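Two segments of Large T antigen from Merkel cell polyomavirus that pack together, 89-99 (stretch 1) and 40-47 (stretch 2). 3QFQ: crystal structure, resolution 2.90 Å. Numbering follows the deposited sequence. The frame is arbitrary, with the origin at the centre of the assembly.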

# COMPACT_ATOMS: atom_id res chain seq x y z
N PHE B 89 15.05 13.73 -5.90
CA PHE B 89 14.80 13.73 -4.47
C PHE B 89 14.54 15.14 -3.94
O PHE B 89 13.70 15.34 -3.06
CB PHE B 89 15.97 13.09 -3.72
CG PHE B 89 15.87 13.20 -2.23
CD1 PHE B 89 15.07 12.33 -1.51
CD2 PHE B 89 16.57 14.17 -1.54
CE1 PHE B 89 14.97 12.43 -0.13
CE2 PHE B 89 16.48 14.28 -0.17
CZ PHE B 89 15.68 13.41 0.54
N CYS B 90 15.26 16.11 -4.49
CA CYS B 90 15.16 17.49 -4.04
C CYS B 90 13.91 18.18 -4.59
O CYS B 90 13.31 19.02 -3.92
CB CYS B 90 16.41 18.28 -4.43
SG CYS B 90 17.93 17.71 -3.62
N SER B 91 13.54 17.82 -5.82
CA SER B 91 12.40 18.44 -6.48
C SER B 91 11.10 18.22 -5.71
O SER B 91 10.09 18.86 -5.98
CB SER B 91 12.26 17.90 -7.91
OG SER B 91 12.15 16.49 -7.91
N THR B 92 11.14 17.30 -4.75
CA THR B 92 9.97 17.01 -3.93
C THR B 92 9.62 18.21 -3.05
O THR B 92 8.49 18.32 -2.55
CB THR B 92 10.19 15.77 -3.05
OG1 THR B 92 11.22 16.03 -2.09
CG2 THR B 92 10.61 14.58 -3.91
N PHE B 93 10.58 19.10 -2.86
CA PHE B 93 10.37 20.31 -2.07
C PHE B 93 10.18 21.51 -2.98
O PHE B 93 9.90 22.62 -2.51
CB PHE B 93 11.54 20.56 -1.13
CG PHE B 93 11.80 19.44 -0.18
CD1 PHE B 93 11.01 19.29 0.95
CD2 PHE B 93 12.82 18.54 -0.41
CE1 PHE B 93 11.23 18.26 1.83
CE2 PHE B 93 13.05 17.50 0.47
CZ PHE B 93 12.25 17.36 1.59
N CYS B 94 10.34 21.29 -4.28
CA CYS B 94 10.29 22.37 -5.25
C CYS B 94 8.92 23.04 -5.30
O CYS B 94 8.04 22.61 -6.05
CB CYS B 94 10.70 21.86 -6.62
N THR B 95 8.75 24.08 -4.50
CA THR B 95 7.50 24.84 -4.50
C THR B 95 7.61 26.02 -5.46
O THR B 95 7.78 27.16 -5.04
CB THR B 95 7.16 25.31 -3.10
N ILE B 96 7.51 25.73 -6.76
CA ILE B 96 7.62 26.74 -7.80
C ILE B 96 9.01 27.37 -7.81
O ILE B 96 9.24 28.39 -8.46
CB ILE B 96 6.54 27.80 -7.64
N SER B 97 9.93 26.76 -7.08
CA SER B 97 11.30 27.25 -6.97
C SER B 97 12.20 26.53 -7.97
O SER B 97 11.97 25.37 -8.31
CB SER B 97 11.82 27.04 -5.55
OG SER B 97 11.02 27.72 -4.61
N PHE B 98 13.24 27.22 -8.45
CA PHE B 98 14.14 26.64 -9.44
C PHE B 98 15.20 25.75 -8.79
O PHE B 98 15.59 25.97 -7.64
CB PHE B 98 14.80 27.73 -10.28
CG PHE B 98 15.84 28.53 -9.54
CD1 PHE B 98 15.47 29.63 -8.78
CD2 PHE B 98 17.18 28.20 -9.62
CE1 PHE B 98 16.42 30.38 -8.11
CE2 PHE B 98 18.13 28.94 -8.94
CZ PHE B 98 17.75 30.03 -8.19
N LEU B 99 15.65 24.75 -9.53
CA LEU B 99 16.59 23.77 -9.00
C LEU B 99 17.31 23.03 -10.12
O LEU B 99 16.70 22.60 -11.09
CB LEU B 99 15.84 22.77 -8.11
CG LEU B 99 16.61 21.77 -7.26
CD1 LEU B 99 15.68 21.16 -6.22
CD2 LEU B 99 17.26 20.68 -8.09
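Stretch 2 (40-47) IYTTSDKA

A lysine can serve as a packing residue along most of its length and remain polar only at its tip, and Lys 46 of large T antigen is a striking case. Lys 46 is buried and has the largest covered area of any residue in this contact; its side chain is extended (t) through chi1 to chi3 and turned to p at chi4. The methylenes run between Ser 97, whose CB lies 3.5 Å from Lys 46 CD, and Leu 99, whose CD1 lies 3.6 Å from Lys 46 CE. The ammonium arrives where the chain turns at Phe 93 and Cys 94: Lys 46 NZ is 2.9 Å from Phe 93 O, and 3.1 Å from Cys 94 N, a pair of donors.

Stretch 2 places this lysine by changing conformation midway. Residues 40-42 close a strand, Thr 43 caps the helix that follows, and residues 44-47 form its first turn. Thr 43 OG1 accepts a weak bond from Asp 45 N at 3.5 Å, while Ala 47 N donates to Thr 43 O at 2.7 Å. The strand runs roughly antiparallel to the extended Phe 98 and Leu 99, the backbones coming nearest at Leu 99 CA and Thr 42 CA, 5.0 Å apart, yet no clear hydrogen bond joins the stretches.

Much of the remaining contact is between side chains, or between a side chain and the opposing backbone. Phe 98 presents its ring edge to the face of Tyr 41, with centroids 5.9 Å apart and planes at 80°, and its CZ reaches within 3.7 Å of Thr 43 N. Thr 42 CG2 touches both Phe 98 O, at 3.2 Å, and Leu 99 CG, at 3.5 Å. Ile 40 completes the apolar surface, its CG2 lying 3.9 Å from Leu 99 CD2 and its CD1 3.4 Å from Cys 90 SG.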

# COMPACT_ATOMS: atom_id res chain seq x y z
N ILE B 40 24.26 21.46 -5.94
CA ILE B 40 22.95 21.95 -6.36
C ILE B 40 22.90 23.48 -6.38
O ILE B 40 23.72 24.15 -5.76
CB ILE B 40 21.83 21.40 -5.46
CG1 ILE B 40 22.00 19.89 -5.26
CG2 ILE B 40 20.45 21.70 -6.05
CD1 ILE B 40 20.90 19.24 -4.47
N TYR B 41 21.92 24.02 -7.10
CA TYR B 41 21.84 25.46 -7.34
C TYR B 41 20.40 25.95 -7.25
O TYR B 41 19.63 25.85 -8.21
CB TYR B 41 22.43 25.79 -8.71
CG TYR B 41 22.54 27.26 -9.03
CD1 TYR B 41 22.19 28.23 -8.11
CD2 TYR B 41 22.99 27.68 -10.28
CE1 TYR B 41 22.29 29.58 -8.41
CE2 TYR B 41 23.09 29.02 -10.59
CZ TYR B 41 22.74 29.97 -9.66
OH TYR B 41 22.84 31.30 -9.97
N THR B 42 20.03 26.49 -6.09
CA THR B 42 18.69 27.05 -5.89
C THR B 42 18.76 28.38 -5.15
O THR B 42 19.84 28.97 -5.02
CB THR B 42 17.79 26.09 -5.08
OG1 THR B 42 18.23 26.04 -3.72
CG2 THR B 42 17.83 24.69 -5.68
N THR B 43 17.62 28.86 -4.68
CA THR B 43 17.58 30.08 -3.88
C THR B 43 18.08 29.80 -2.47
O THR B 43 17.90 28.71 -1.94
CB THR B 43 16.15 30.65 -3.80
OG1 THR B 43 16.12 31.71 -2.83
CG2 THR B 43 15.17 29.57 -3.39
N SER B 44 18.70 30.81 -1.86
CA SER B 44 19.27 30.67 -0.52
C SER B 44 18.26 30.12 0.48
O SER B 44 18.64 29.45 1.44
CB SER B 44 19.82 32.01 -0.03
OG SER B 44 18.81 33.01 -0.07
N ASP B 45 16.99 30.41 0.26
CA ASP B 45 15.92 29.90 1.11
C ASP B 45 15.74 28.40 0.90
O ASP B 45 15.84 27.62 1.84
CB ASP B 45 14.61 30.63 0.82
CG ASP B 45 14.68 32.11 1.12
OD1 ASP B 45 15.11 32.87 0.23
OD2 ASP B 45 14.32 32.51 2.25
N LYS B 46 15.47 28.00 -0.34
CA LYS B 46 15.30 26.59 -0.67
C LYS B 46 16.58 25.82 -0.39
O LYS B 46 16.57 24.60 -0.21
CB LYS B 46 14.89 26.42 -2.13
CG LYS B 46 14.61 24.98 -2.53
CD LYS B 46 14.06 24.89 -3.95
CE LYS B 46 13.64 23.47 -4.28
NZ LYS B 46 12.71 22.92 -3.26
N ALA B 47 17.70 26.54 -0.35
CA ALA B 47 18.98 25.94 -0.04
C ALA B 47 19.06 25.63 1.45
O ALA B 47 19.53 24.56 1.85
CB ALA B 47 20.11 26.87 -0.44